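Local coordinates for protein beta-catenin homolog sys-1 (Caenorhabditis elegans, PDB 3C2G) that acts as a transcriptional coregulator in the Wnt asymmetry pathway, binding the TCF factor POP-1 directly and activating or repressing target genes, at residues 87-92 against 144-149; 100-105 against 161-166; 119-122 against 126-129; 155-160 against 194-199. All coordinates share one frame; numbering follows the deposited sequence.

Contact 1 (87-92 against 144-149); sequences RFTFLP and FNCIIM
Two helices of the armadillo domain, 71-90 and 134-150, meet where T89 packs on C146 and I147. The backbones come close here, with 6.0 Å between the CA atoms of T89 and C146. Both branches of T89 are used. Its OG1 lies against C146 at 3.4 Å from CB, and SG of C146 is 3.9 Å from the same OG1. The hydroxyl is bonded within its own helix, to the carbonyl O of R86, and C146 meets it only as a packing neighbour. The methyl CG2 of T89 lies 3.7 Å from CG1 of I147. It sits beside the backbone N because chi1 of 59° places OG1 between N and the carbonyl carbon. The T89 and I147 side chains cross at about a right angle. This is the side-by-side helix packing from which an armadillo superhelix is built, and I147 also touches F160 of helix 154-164. At the margin of the contact, where F90 is exposed, its CD2 comes to 4.5 Å from SG of C146, a loose approach. The F90 ring turns one face to its own helix, with the carbonyl O of R87 4.2 Å above its centre.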
loop_
_atom_site.group_PDB
_atom_site.type_symbol
_atom_site.label_atom_id
_atom_site.label_comp_id
_atom_site.label_asym_id
_atom_site.label_seq_id
_atom_site.Cartn_x
_atom_site.Cartn_y
_atom_site.Cartn_z
ATOM N N ARG A 87 -33.669 10.540 8.090
ATOM C CA ARG A 87 -34.509 9.364 7.942
ATOM C C ARG A 87 -34.707 8.958 6.482
ATOM O O ARG A 87 -34.713 7.763 6.158
ATOM C CB ARG A 87 -35.830 9.563 8.685
ATOM C CG ARG A 87 -35.624 9.542 10.202
ATOM C CD ARG A 87 -36.874 9.868 11.005
ATOM N NE ARG A 87 -37.014 8.878 12.074
ATOM C CZ ARG A 87 -36.576 9.032 13.318
ATOM N NH1 ARG A 87 -35.994 10.159 13.694
ATOM N NH2 ARG A 87 -36.738 8.053 14.192
ATOM N N PHE A 88 -34.811 9.953 5.604
ATOM C CA PHE A 88 -34.867 9.729 4.159
ATOM C C PHE A 88 -33.635 9.022 3.600
ATOM O O PHE A 88 -33.688 8.441 2.520
ATOM C CB PHE A 88 -35.016 11.063 3.421
ATOM C CG PHE A 88 -36.414 11.596 3.393
ATOM C CD1 PHE A 88 -37.392 11.103 4.256
ATOM C CD2 PHE A 88 -36.752 12.621 2.509
ATOM C CE1 PHE A 88 -38.680 11.604 4.225
ATOM C CE2 PHE A 88 -38.049 13.136 2.471
ATOM C CZ PHE A 88 -39.015 12.624 3.331
ATOM N N THR A 89 -32.522 9.087 4.318
ATOM C CA THR A 89 -31.277 8.528 3.805
ATOM C C THR A 89 -31.031 7.076 4.230
ATOM O O THR A 89 -30.148 6.414 3.680
ATOM C CB THR A 89 -30.057 9.410 4.152
ATOM O OG1 THR A 89 -29.959 9.553 5.570
ATOM C CG2 THR A 89 -30.190 10.786 3.512
ATOM N N PHE A 90 -31.808 6.573 5.188
ATOM C CA PHE A 90 -31.678 5.165 5.570
ATOM C C PHE A 90 -32.964 4.349 5.512
ATOM O O PHE A 90 -32.905 3.121 5.491
ATOM C CB PHE A 90 -30.981 4.996 6.932
ATOM C CG PHE A 90 -31.802 5.437 8.111
ATOM C CD1 PHE A 90 -32.820 4.632 8.616
ATOM C CD2 PHE A 90 -31.525 6.640 8.748
ATOM C CE1 PHE A 90 -33.572 5.034 9.718
ATOM C CE2 PHE A 90 -32.266 7.047 9.854
ATOM C CZ PHE A 90 -33.296 6.239 10.339
ATOM N N LEU A 91 -34.115 5.014 5.499
ATOM C CA LEU A 91 -35.394 4.306 5.455
ATOM C C LEU A 91 -35.512 3.474 4.168
ATOM O O LEU A 91 -35.344 4.009 3.067
ATOM C CB LEU A 91 -36.553 5.292 5.573
ATOM C CG LEU A 91 -37.577 5.095 6.694
ATOM C CD1 LEU A 91 -36.926 4.855 8.055
ATOM C CD2 LEU A 91 -38.473 6.327 6.766
ATOM N N PRO A 92 -35.778 2.156 4.305
ATOM C CA PRO A 92 -35.859 1.269 3.140
ATOM C C PRO A 92 -36.899 1.724 2.119
ATOM O O PRO A 92 -36.609 1.737 0.919
ATOM C CB PRO A 92 -36.252 -0.083 3.747
ATOM C CG PRO A 92 -35.792 -0.002 5.152
ATOM C CD PRO A 92 -36.005 1.422 5.561
ATOM N N PHE A 144 -24.430 12.823 5.735
ATOM C CA PHE A 144 -23.307 12.566 4.839
ATOM C C PHE A 144 -22.850 11.121 4.937
ATOM O O PHE A 144 -22.697 10.448 3.930
ATOM C CB PHE A 144 -22.143 13.474 5.174
ATOM C CG PHE A 144 -22.240 14.827 4.567
ATOM C CD1 PHE A 144 -22.190 14.987 3.195
ATOM C CD2 PHE A 144 -22.345 15.954 5.367
ATOM C CE1 PHE A 144 -22.272 16.259 2.622
ATOM C CE2 PHE A 144 -22.418 17.233 4.801
ATOM C CZ PHE A 144 -22.382 17.381 3.425
ATOM N N ASN A 145 -22.663 10.646 6.163
ATOM C CA ASN A 145 -22.295 9.264 6.397
ATOM C C ASN A 145 -23.287 8.287 5.788
ATOM O O ASN A 145 -22.884 7.347 5.134
ATOM C CB ASN A 145 -22.107 8.982 7.891
ATOM C CG ASN A 145 -21.575 7.583 8.153
ATOM O OD1 ASN A 145 -20.441 7.260 7.800
ATOM N ND2 ASN A 145 -22.401 6.739 8.755
ATOM N N CYS A 146 -24.580 8.520 5.981
ATOM C CA CYS A 146 -25.605 7.630 5.430
ATOM C C CYS A 146 -25.647 7.580 3.909
ATOM O O CYS A 146 -25.791 6.505 3.337
ATOM C CB CYS A 146 -26.978 8.019 5.936
ATOM S SG CYS A 146 -27.296 7.461 7.584
ATOM N N ILE A 147 -25.535 8.736 3.257
ATOM C CA ILE A 147 -25.524 8.769 1.793
ATOM C C ILE A 147 -24.260 8.111 1.232
ATOM O O ILE A 147 -24.334 7.323 0.289
ATOM C CB ILE A 147 -25.663 10.197 1.225
ATOM C CG1 ILE A 147 -26.979 10.835 1.678
ATOM C CG2 ILE A 147 -25.611 10.175 -0.297
ATOM C CD1 ILE A 147 -27.044 12.323 1.411
ATOM N N ILE A 148 -23.108 8.428 1.823
ATOM C CA ILE A 148 -21.836 7.902 1.336
ATOM C C ILE A 148 -21.707 6.398 1.573
ATOM O O ILE A 148 -21.202 5.681 0.721
ATOM C CB ILE A 148 -20.624 8.671 1.904
ATOM C CG1 ILE A 148 -20.603 10.085 1.331
ATOM C CG2 ILE A 148 -19.320 7.944 1.570
ATOM C CD1 ILE A 148 -19.708 11.044 2.066
HETATM N N MSE A 149 -22.179 5.920 2.715
HETATM C CA MSE A 149 -22.129 4.494 2.985
HETATM C C MSE A 149 -23.287 3.782 2.306
HETATM O O MSE A 149 -23.217 2.585 2.052
HETATM C CB MSE A 149 -22.132 4.207 4.490
HETATM C CG MSE A 149 -20.912 4.746 5.270
HETATM SE SE MSE A 149 -19.140 4.462 4.429
HETATM C CE MSE A 149 -19.165 2.500 4.224
#

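Contact 2 (100-105 against 161-166); sequences QVVQMF and AQHLKF
In the armadillo domain, helix 98-103 and the residues right after it meet helix 154-164 through the imidazole of H163, which lies against V102 and F105. The CA atoms of F105 and H163 are 6.0 Å apart, so the backbones run close. H163 has CG beside its own backbone N (chi1 -60°), and the ring extends across the gap toward helix 98-103. One face of the ring lies over the main chain of F105, with CG of H163 4.0 Å from the carbonyl C of F105. The CB atom of F105 supports the same ring, at 3.9 Å from ND1 of H163. V102 meets the ring near ND1 and CE1. Its methyl CG1 is 4.1 Å from CE1 of H163, and the two side chains cross at about a right angle. The carbonyl O of V102 lies 3.5 Å from ND1 of H163, oblique to the ring. It also accepts a 3.0 Å bond from the backbone N of F105, and it lies in plane at the edge of the F105 ring.

The F105 ring itself packs elsewhere, edge-to-face with F160 and with F115. On the main chain of H163, the carbonyl O accepts a hydrogen bond from NH1 of R116. That arginine also makes a cation-pi contact with F166, so helix 115-122 is tied to the same end of helix 154-164. The whole is helix-to-helix packing of the kind that builds the right-handed superhelix of an armadillo domain.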
loop_
_atom_site.group_PDB
_atom_site.type_symbol
_atom_site.label_atom_id
_atom_site.label_comp_id
_atom_site.label_asym_id
_atom_site.label_seq_id
_atom_site.Cartn_x
_atom_site.Cartn_y
_atom_site.Cartn_z
ATOM N N GLN A 100 -33.502 11.752 -5.530
ATOM C CA GLN A 100 -34.126 13.050 -5.253
ATOM C C GLN A 100 -33.403 13.760 -4.122
ATOM O O GLN A 100 -33.208 14.984 -4.182
ATOM C CB GLN A 100 -35.619 12.913 -4.937
ATOM C CG GLN A 100 -36.481 12.491 -6.130
ATOM C CD GLN A 100 -37.951 12.359 -5.786
ATOM O OE1 GLN A 100 -38.567 11.326 -6.038
ATOM N NE2 GLN A 100 -38.523 13.408 -5.206
ATOM N N VAL A 101 -33.004 12.994 -3.102
ATOM C CA VAL A 101 -32.139 13.508 -2.034
ATOM C C VAL A 101 -30.834 14.070 -2.614
ATOM O O VAL A 101 -30.471 15.213 -2.343
ATOM C CB VAL A 101 -31.841 12.438 -0.953
ATOM C CG1 VAL A 101 -30.887 12.978 0.110
ATOM C CG2 VAL A 101 -33.133 11.975 -0.294
ATOM N N VAL A 102 -30.158 13.277 -3.440
ATOM C CA VAL A 102 -28.908 13.695 -4.075
ATOM C C VAL A 102 -29.099 14.946 -4.936
ATOM O O VAL A 102 -28.247 15.844 -4.923
ATOM C CB VAL A 102 -28.294 12.550 -4.926
ATOM C CG1 VAL A 102 -27.022 13.012 -5.660
ATOM C CG2 VAL A 102 -28.003 11.327 -4.055
ATOM N N GLN A 103 -30.217 15.010 -5.670
ATOM C CA GLN A 103 -30.485 16.139 -6.571
ATOM C C GLN A 103 -30.638 17.464 -5.837
ATOM O O GLN A 103 -30.402 18.516 -6.425
ATOM C CB GLN A 103 -31.715 15.884 -7.449
ATOM C CG GLN A 103 -31.480 14.905 -8.607
ATOM C CD GLN A 103 -32.782 14.411 -9.255
ATOM O OE1 GLN A 103 -33.884 14.723 -8.790
ATOM N NE2 GLN A 103 -32.651 13.628 -10.327
HETATM N N MSE A 104 -31.026 17.406 -4.559
HETATM C CA MSE A 104 -31.136 18.603 -3.718
HETATM C C MSE A 104 -29.800 19.299 -3.543
HETATM O O MSE A 104 -29.745 20.501 -3.310
HETATM C CB MSE A 104 -31.706 18.267 -2.339
HETATM C CG MSE A 104 -33.168 17.812 -2.349
HETATM SE SE MSE A 104 -34.402 19.103 -3.196
HETATM C CE MSE A 104 -34.201 20.583 -1.939
ATOM N N PHE A 105 -28.721 18.532 -3.647
ATOM C CA PHE A 105 -27.388 19.067 -3.448
ATOM C C PHE A 105 -26.856 19.807 -4.662
ATOM O O PHE A 105 -25.899 20.582 -4.554
ATOM C CB PHE A 105 -26.433 17.957 -3.049
ATOM C CG PHE A 105 -26.525 17.582 -1.609
ATOM C CD1 PHE A 105 -25.736 18.232 -0.661
ATOM C CD2 PHE A 105 -27.401 16.580 -1.191
ATOM C CE1 PHE A 105 -25.816 17.878 0.678
ATOM C CE2 PHE A 105 -27.485 16.228 0.142
ATOM C CZ PHE A 105 -26.694 16.874 1.078
ATOM N N ALA A 161 -20.716 13.180 -5.476
ATOM C CA ALA A 161 -19.321 13.606 -5.378
ATOM C C ALA A 161 -19.077 14.950 -6.053
ATOM O O ALA A 161 -18.474 15.835 -5.456
ATOM C CB ALA A 161 -18.390 12.541 -5.939
ATOM N N GLN A 162 -19.567 15.115 -7.280
ATOM C CA GLN A 162 -19.408 16.382 -7.991
ATOM C C GLN A 162 -20.048 17.565 -7.253
ATOM O O GLN A 162 -19.428 18.623 -7.132
ATOM C CB GLN A 162 -19.935 16.284 -9.425
ATOM C CG GLN A 162 -19.579 17.494 -10.295
ATOM C CD GLN A 162 -20.007 17.332 -11.756
ATOM O OE1 GLN A 162 -19.959 16.228 -12.317
ATOM N NE2 GLN A 162 -20.413 18.443 -12.383
ATOM N N HIS A 163 -21.272 17.376 -6.754
ATOM C CA HIS A 163 -21.977 18.410 -5.980
ATOM C C HIS A 163 -21.202 18.901 -4.755
ATOM O O HIS A 163 -21.337 20.054 -4.347
ATOM C CB HIS A 163 -23.358 17.915 -5.531
ATOM C CG HIS A 163 -24.274 17.536 -6.656
ATOM N ND1 HIS A 163 -25.250 16.570 -6.525
ATOM C CD2 HIS A 163 -24.356 17.984 -7.933
ATOM C CE1 HIS A 163 -25.899 16.446 -7.667
ATOM N NE2 HIS A 163 -25.375 17.290 -8.539
ATOM N N LEU A 164 -20.397 18.020 -4.173
ATOM C CA LEU A 164 -19.640 18.326 -2.963
ATOM C C LEU A 164 -18.361 19.127 -3.189
ATOM O O LEU A 164 -17.829 19.720 -2.249
ATOM C CB LEU A 164 -19.302 17.037 -2.220
ATOM C CG LEU A 164 -20.502 16.260 -1.690
ATOM C CD1 LEU A 164 -20.043 15.033 -0.959
ATOM C CD2 LEU A 164 -21.372 17.141 -0.791
ATOM N N LYS A 165 -17.863 19.149 -4.421
ATOM C CA LYS A 165 -16.595 19.807 -4.701
ATOM C C LYS A 165 -16.758 21.292 -4.957
ATOM O O LYS A 165 -16.832 21.733 -6.100
ATOM C CB LYS A 165 -15.863 19.112 -5.849
ATOM C CG LYS A 165 -15.267 17.779 -5.425
ATOM C CD LYS A 165 -15.056 16.864 -6.597
ATOM C CE LYS A 165 -15.140 15.424 -6.133
ATOM N NZ LYS A 165 -14.813 14.500 -7.232
ATOM N N PHE A 166 -16.838 22.054 -3.868
ATOM C CA PHE A 166 -16.853 23.512 -3.927
ATOM C C PHE A 166 -16.053 24.083 -2.763
ATOM O O PHE A 166 -16.032 23.502 -1.680
ATOM C CB PHE A 166 -18.288 24.080 -3.986
ATOM C CG PHE A 166 -19.183 23.654 -2.841
ATOM C CD1 PHE A 166 -19.593 24.575 -1.890
ATOM C CD2 PHE A 166 -19.646 22.339 -2.737
ATOM C CE1 PHE A 166 -20.433 24.190 -0.838
ATOM C CE2 PHE A 166 -20.484 21.946 -1.677
ATOM C CZ PHE A 166 -20.875 22.874 -0.733
#

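Contact 3 (119-122 against 126-129); sequences ICNL and NWQK
The indole of W127 points its pyrrole edge at the backbone carbonyl of N121. The carbonyl O of N121 lies in the plane of the ring, 3.0 Å from CD1 and 3.1 Å from NE1 of W127, so it faces the bond between these two atoms. The carbonyl O of L122 is further off, 3.9 Å from CD1 of W127, and meets the ring obliquely. The side-chain amide of N121 lies nearby as well. With CG roughly anti to the backbone N (chi1 -150°), OD1 of N121 is carried to 3.6 Å from NE1 of W127. The amide and the indole are strongly turned against each other, their planes 68° apart, so they do not stack. One face of the indole is approached from its own segment: OD1 of N126 stands 3.8 Å above the ring plane, offset toward the rim.

L122 contributes mainly its backbone. Its side chain turns away from W127, into the packing of W78 and L82 of helix 71-90 and V140 of helix 134-150. W127 also touches M133, just before helix 134-150. The backbones stay apart, with the CA atoms of L122 and W127 separated by 7.1 Å. The indole thus lies against the late turn of helix 115-122 from the loop that follows it. It is a local contact within a connection between successive armadillo-domain helices, here a loop with a short 3-10 turn.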
loop_
_atom_site.group_PDB
_atom_site.type_symbol
_atom_site.label_atom_id
_atom_site.label_comp_id
_atom_site.label_asym_id
_atom_site.label_seq_id
_atom_site.Cartn_x
_atom_site.Cartn_y
_atom_site.Cartn_z
ATOM N N ILE A 119 -26.396 23.490 4.098
ATOM C CA ILE A 119 -26.026 22.241 4.762
ATOM C C ILE A 119 -24.593 22.327 5.273
ATOM O O ILE A 119 -24.339 22.194 6.468
ATOM C CB ILE A 119 -26.192 21.014 3.818
ATOM C CG1 ILE A 119 -27.668 20.618 3.699
ATOM C CG2 ILE A 119 -25.339 19.827 4.279
ATOM C CD1 ILE A 119 -28.236 19.897 4.892
ATOM N N CYS A 120 -23.671 22.581 4.359
ATOM C CA CYS A 120 -22.277 22.681 4.697
ATOM C C CYS A 120 -22.032 23.733 5.791
ATOM O O CYS A 120 -21.113 23.594 6.601
ATOM C CB CYS A 120 -21.459 22.942 3.434
ATOM S SG CYS A 120 -20.171 24.157 3.628
ATOM N N ASN A 121 -22.872 24.759 5.838
ATOM C CA ASN A 121 -22.782 25.739 6.911
ATOM C C ASN A 121 -23.100 25.189 8.298
ATOM O O ASN A 121 -22.555 25.654 9.288
ATOM C CB ASN A 121 -23.654 26.949 6.638
ATOM C CG ASN A 121 -23.088 28.198 7.262
ATOM O OD1 ASN A 121 -23.394 28.539 8.415
ATOM N ND2 ASN A 121 -22.206 28.869 6.523
ATOM N N LEU A 122 -23.974 24.194 8.363
ATOM C CA LEU A 122 -24.348 23.582 9.629
ATOM C C LEU A 122 -23.242 22.714 10.271
ATOM O O LEU A 122 -23.328 22.397 11.458
ATOM C CB LEU A 122 -25.627 22.767 9.459
ATOM C CG LEU A 122 -26.895 23.562 9.129
ATOM C CD1 LEU A 122 -27.816 22.776 8.205
ATOM C CD2 LEU A 122 -27.620 23.952 10.374
ATOM N N ASN A 126 -17.151 26.230 14.364
ATOM C CA ASN A 126 -17.616 27.155 15.399
ATOM C C ASN A 126 -19.043 26.884 15.910
ATOM O O ASN A 126 -19.417 27.342 16.986
ATOM C CB ASN A 126 -17.455 28.612 14.941
ATOM C CG ASN A 126 -18.462 29.010 13.880
ATOM O OD1 ASN A 126 -19.669 28.778 14.026
ATOM N ND2 ASN A 126 -17.976 29.641 12.809
ATOM N N TRP A 127 -19.835 26.141 15.141
ATOM C CA TRP A 127 -21.115 25.659 15.643
ATOM C C TRP A 127 -20.950 24.570 16.704
ATOM O O TRP A 127 -21.852 24.372 17.521
ATOM C CB TRP A 127 -22.004 25.133 14.521
ATOM C CG TRP A 127 -22.610 26.180 13.630
ATOM C CD1 TRP A 127 -22.626 26.171 12.269
ATOM C CD2 TRP A 127 -23.299 27.373 14.031
ATOM N NE1 TRP A 127 -23.272 27.281 11.790
ATOM C CE2 TRP A 127 -23.702 28.036 12.848
ATOM C CE3 TRP A 127 -23.612 27.949 15.270
ATOM C CZ2 TRP A 127 -24.404 29.253 12.866
ATOM C CZ3 TRP A 127 -24.313 29.158 15.292
ATOM C CH2 TRP A 127 -24.701 29.795 14.093
ATOM N N GLN A 128 -19.807 23.880 16.700
ATOM C CA GLN A 128 -19.560 22.762 17.630
ATOM C C GLN A 128 -19.412 23.196 19.079
ATOM O O GLN A 128 -19.385 22.357 19.974
ATOM C CB GLN A 128 -18.318 21.953 17.228
ATOM C CG GLN A 128 -18.397 21.273 15.876
ATOM C CD GLN A 128 -19.139 19.960 15.910
ATOM O OE1 GLN A 128 -20.042 19.749 16.726
ATOM N NE2 GLN A 128 -18.763 19.059 15.010
ATOM N N LYS A 129 -19.293 24.499 19.300
ATOM C CA LYS A 129 -19.187 25.053 20.643
ATOM C C LYS A 129 -20.491 25.759 21.049
ATOM O O LYS A 129 -20.577 26.380 22.116
ATOM C CB LYS A 129 -18.001 26.025 20.710
#

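Contact 4 (155-160 against 194-199); sequences KLRTEF and FRFIIS
CG of F196 stands anti to its backbone N (chi1 178°), which sends the ring out from helix 189-198 and onto helix 154-164. The R157 chain leaves its helix beside the backbone N and bends at chi3, which turns the guanidinium back toward that ring. F160 has its CG anti to the backbone N and brings its ring to the same place. The contact is a helix-helix packing of the armadillo domain, with the ring of F196 inserted between R157 and F160. The helix backbones are well separated, with CA atoms of R157 and F196 9.2 Å apart, so side chains fill the gap.

The two aromatic rings meet obliquely, their centroids 5.9 Å apart and their planes at 43°. The nearest atoms are CD2 of F160 and CE2 of F196, at 3.8 Å. This is apolar packing, neither stacked nor T-shaped. F160 belongs to a larger aromatic group, since F105 packs on it edge-to-face. A161 and L164 of helix 154-164 and I148 of helix 134-150 also touch F196.

R157 approaches from the other direction. Its guanidinium plane is 68° from the F196 ring, and NH1 lies at the ring edge, close to its plane, 3.2 Å from CE1 of F196. This is not the geometry of a cation-pi contact, which needs the ring face. NE of R157 is bonded to the carbonyl O of V151, which helps fix the guanidinium. The backbone of R157 reaches the ring too: its carbonyl O is 3.4 Å from CZ of F196.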
loop_
_atom_site.group_PDB
_atom_site.type_symbol
_atom_site.label_atom_id
_atom_site.label_comp_id
_atom_site.label_asym_id
_atom_site.label_seq_id
_atom_site.Cartn_x
_atom_site.Cartn_y
_atom_site.Cartn_z
ATOM N N LYS A 155 -23.462 5.853 -10.762
ATOM C CA LYS A 155 -23.704 7.132 -11.431
ATOM C C LYS A 155 -24.165 8.165 -10.405
ATOM O O LYS A 155 -23.763 9.323 -10.454
ATOM C CB LYS A 155 -24.729 6.991 -12.563
ATOM N N LEU A 156 -24.990 7.719 -9.466
ATOM C CA LEU A 156 -25.479 8.564 -8.383
ATOM C C LEU A 156 -24.352 8.990 -7.434
ATOM O O LEU A 156 -24.236 10.168 -7.089
ATOM C CB LEU A 156 -26.594 7.847 -7.625
ATOM C CG LEU A 156 -27.716 8.741 -7.114
ATOM C CD1 LEU A 156 -28.431 9.412 -8.287
ATOM C CD2 LEU A 156 -28.689 7.939 -6.247
ATOM N N ARG A 157 -23.517 8.031 -7.036
ATOM C CA ARG A 157 -22.287 8.324 -6.290
ATOM C C ARG A 157 -21.452 9.427 -6.940
ATOM O O ARG A 157 -21.105 10.413 -6.285
ATOM C CB ARG A 157 -21.443 7.071 -6.151
ATOM C CG ARG A 157 -21.978 6.089 -5.156
ATOM C CD ARG A 157 -20.912 5.089 -4.802
ATOM N NE ARG A 157 -20.992 4.740 -3.392
ATOM C CZ ARG A 157 -20.153 5.166 -2.457
ATOM N NH1 ARG A 157 -19.130 5.951 -2.765
ATOM N NH2 ARG A 157 -20.331 4.780 -1.206
ATOM N N THR A 158 -21.144 9.250 -8.223
ATOM C CA THR A 158 -20.422 10.242 -9.028
ATOM C C THR A 158 -21.075 11.631 -9.026
ATOM O O THR A 158 -20.382 12.642 -8.882
ATOM C CB THR A 158 -20.245 9.735 -10.486
ATOM O OG1 THR A 158 -19.373 8.596 -10.491
ATOM C CG2 THR A 158 -19.662 10.817 -11.396
ATOM N N GLU A 159 -22.398 11.677 -9.197
ATOM C CA GLU A 159 -23.146 12.941 -9.158
ATOM C C GLU A 159 -22.978 13.644 -7.812
ATOM O O GLU A 159 -22.655 14.837 -7.756
ATOM C CB GLU A 159 -24.638 12.706 -9.396
ATOM C CG GLU A 159 -25.030 12.470 -10.836
ATOM C CD GLU A 159 -26.546 12.512 -11.053
ATOM O OE1 GLU A 159 -27.002 12.008 -12.106
ATOM O OE2 GLU A 159 -27.281 13.054 -10.179
ATOM N N PHE A 160 -23.197 12.890 -6.735
ATOM C CA PHE A 160 -23.127 13.435 -5.388
ATOM C C PHE A 160 -21.729 13.968 -5.110
ATOM O O PHE A 160 -21.579 15.081 -4.601
ATOM C CB PHE A 160 -23.548 12.391 -4.345
ATOM C CG PHE A 160 -23.682 12.943 -2.958
ATOM C CD1 PHE A 160 -24.416 14.104 -2.725
ATOM C CD2 PHE A 160 -23.078 12.305 -1.883
ATOM C CE1 PHE A 160 -24.538 14.627 -1.443
ATOM C CE2 PHE A 160 -23.189 12.822 -0.597
ATOM C CZ PHE A 160 -23.923 13.988 -0.374
ATOM N N PHE A 194 -13.838 13.415 3.073
ATOM C CA PHE A 194 -12.545 13.575 2.400
ATOM C C PHE A 194 -12.218 12.362 1.536
ATOM O O PHE A 194 -11.898 12.499 0.363
ATOM C CB PHE A 194 -11.418 13.831 3.398
ATOM C CG PHE A 194 -11.173 15.280 3.665
ATOM C CD1 PHE A 194 -10.843 16.146 2.623
ATOM C CD2 PHE A 194 -11.264 15.786 4.948
ATOM C CE1 PHE A 194 -10.622 17.502 2.850
ATOM C CE2 PHE A 194 -11.042 17.144 5.191
ATOM C CZ PHE A 194 -10.721 18.003 4.136
ATOM N N ARG A 195 -12.345 11.174 2.100
ATOM C CA ARG A 195 -12.087 9.975 1.332
ATOM C C ARG A 195 -12.939 9.962 0.071
ATOM O O ARG A 195 -12.456 9.627 -1.008
ATOM C CB ARG A 195 -12.361 8.735 2.178
ATOM C CG ARG A 195 -12.092 7.421 1.466
ATOM C CD ARG A 195 -12.384 6.231 2.373
ATOM N NE ARG A 195 -12.029 4.969 1.733
ATOM C CZ ARG A 195 -10.843 4.379 1.847
ATOM N NH1 ARG A 195 -9.886 4.936 2.580
ATOM N NH2 ARG A 195 -10.612 3.229 1.226
ATOM N N PHE A 196 -14.201 10.358 0.215
ATOM C CA PHE A 196 -15.189 10.257 -0.835
ATOM C C PHE A 196 -14.945 11.231 -1.990
ATOM O O PHE A 196 -15.057 10.843 -3.145
ATOM C CB PHE A 196 -16.592 10.435 -0.224
ATOM C CG PHE A 196 -17.716 10.396 -1.228
ATOM C CD1 PHE A 196 -18.114 9.192 -1.807
ATOM C CD2 PHE A 196 -18.382 11.569 -1.582
ATOM C CE1 PHE A 196 -19.152 9.154 -2.740
ATOM C CE2 PHE A 196 -19.435 11.541 -2.504
ATOM C CZ PHE A 196 -19.816 10.326 -3.087
ATOM N N ILE A 197 -14.611 12.479 -1.688
ATOM C CA ILE A 197 -14.408 13.475 -2.735
ATOM C C ILE A 197 -13.040 13.345 -3.407
ATOM O O ILE A 197 -12.845 13.788 -4.541
ATOM C CB ILE A 197 -14.607 14.938 -2.228
ATOM C CG1 ILE A 197 -13.561 15.309 -1.181
ATOM C CG2 ILE A 197 -16.027 15.159 -1.692
ATOM C CD1 ILE A 197 -13.616 16.761 -0.755
ATOM N N ILE A 198 -12.097 12.741 -2.693
ATOM C CA ILE A 198 -10.731 12.562 -3.165
ATOM C C ILE A 198 -10.651 11.370 -4.104
ATOM O O ILE A 198 -9.825 11.336 -5.001
ATOM C CB ILE A 198 -9.779 12.359 -1.967
ATOM C CG1 ILE A 198 -9.359 13.707 -1.395
ATOM C CG2 ILE A 198 -8.568 11.541 -2.335
ATOM C CD1 ILE A 198 -8.793 13.613 0.021
ATOM N N SER A 199 -11.523 10.393 -3.892
ATOM C CA SER A 199 -11.456 9.137 -4.620
ATOM C C SER A 199 -11.444 9.338 -6.135
ATOM O O SER A 199 -12.386 9.900 -6.702
ATOM C CB SER A 199 -12.604 8.223 -4.208
ATOM O OG SER A 199 -12.491 6.973 -4.855
#

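In the fold
All four contacts lie in the N-terminal part of the armadillo domain. Contacts 2 and 4 are closest, with centres about 9 Å apart, and share helix 154-164. Centre to centre, contact 1 lies about 14 Å from contact 2 and 15 Å from contact 4, touching both, and contact 3 lies 18 to 22 Å from these. Contact 3 touches contact 1 through I119, contact 2 through I119 and C120, and not contact 4. Along the chain, contact 3 falls between the segments of contacts 1 and 2. Those two interleave, as do contacts 2 and 4, while contact 1 closes before contact 4 opens. Helices apart in the chain thus pack side by side, as expected of an armadillo superhelix.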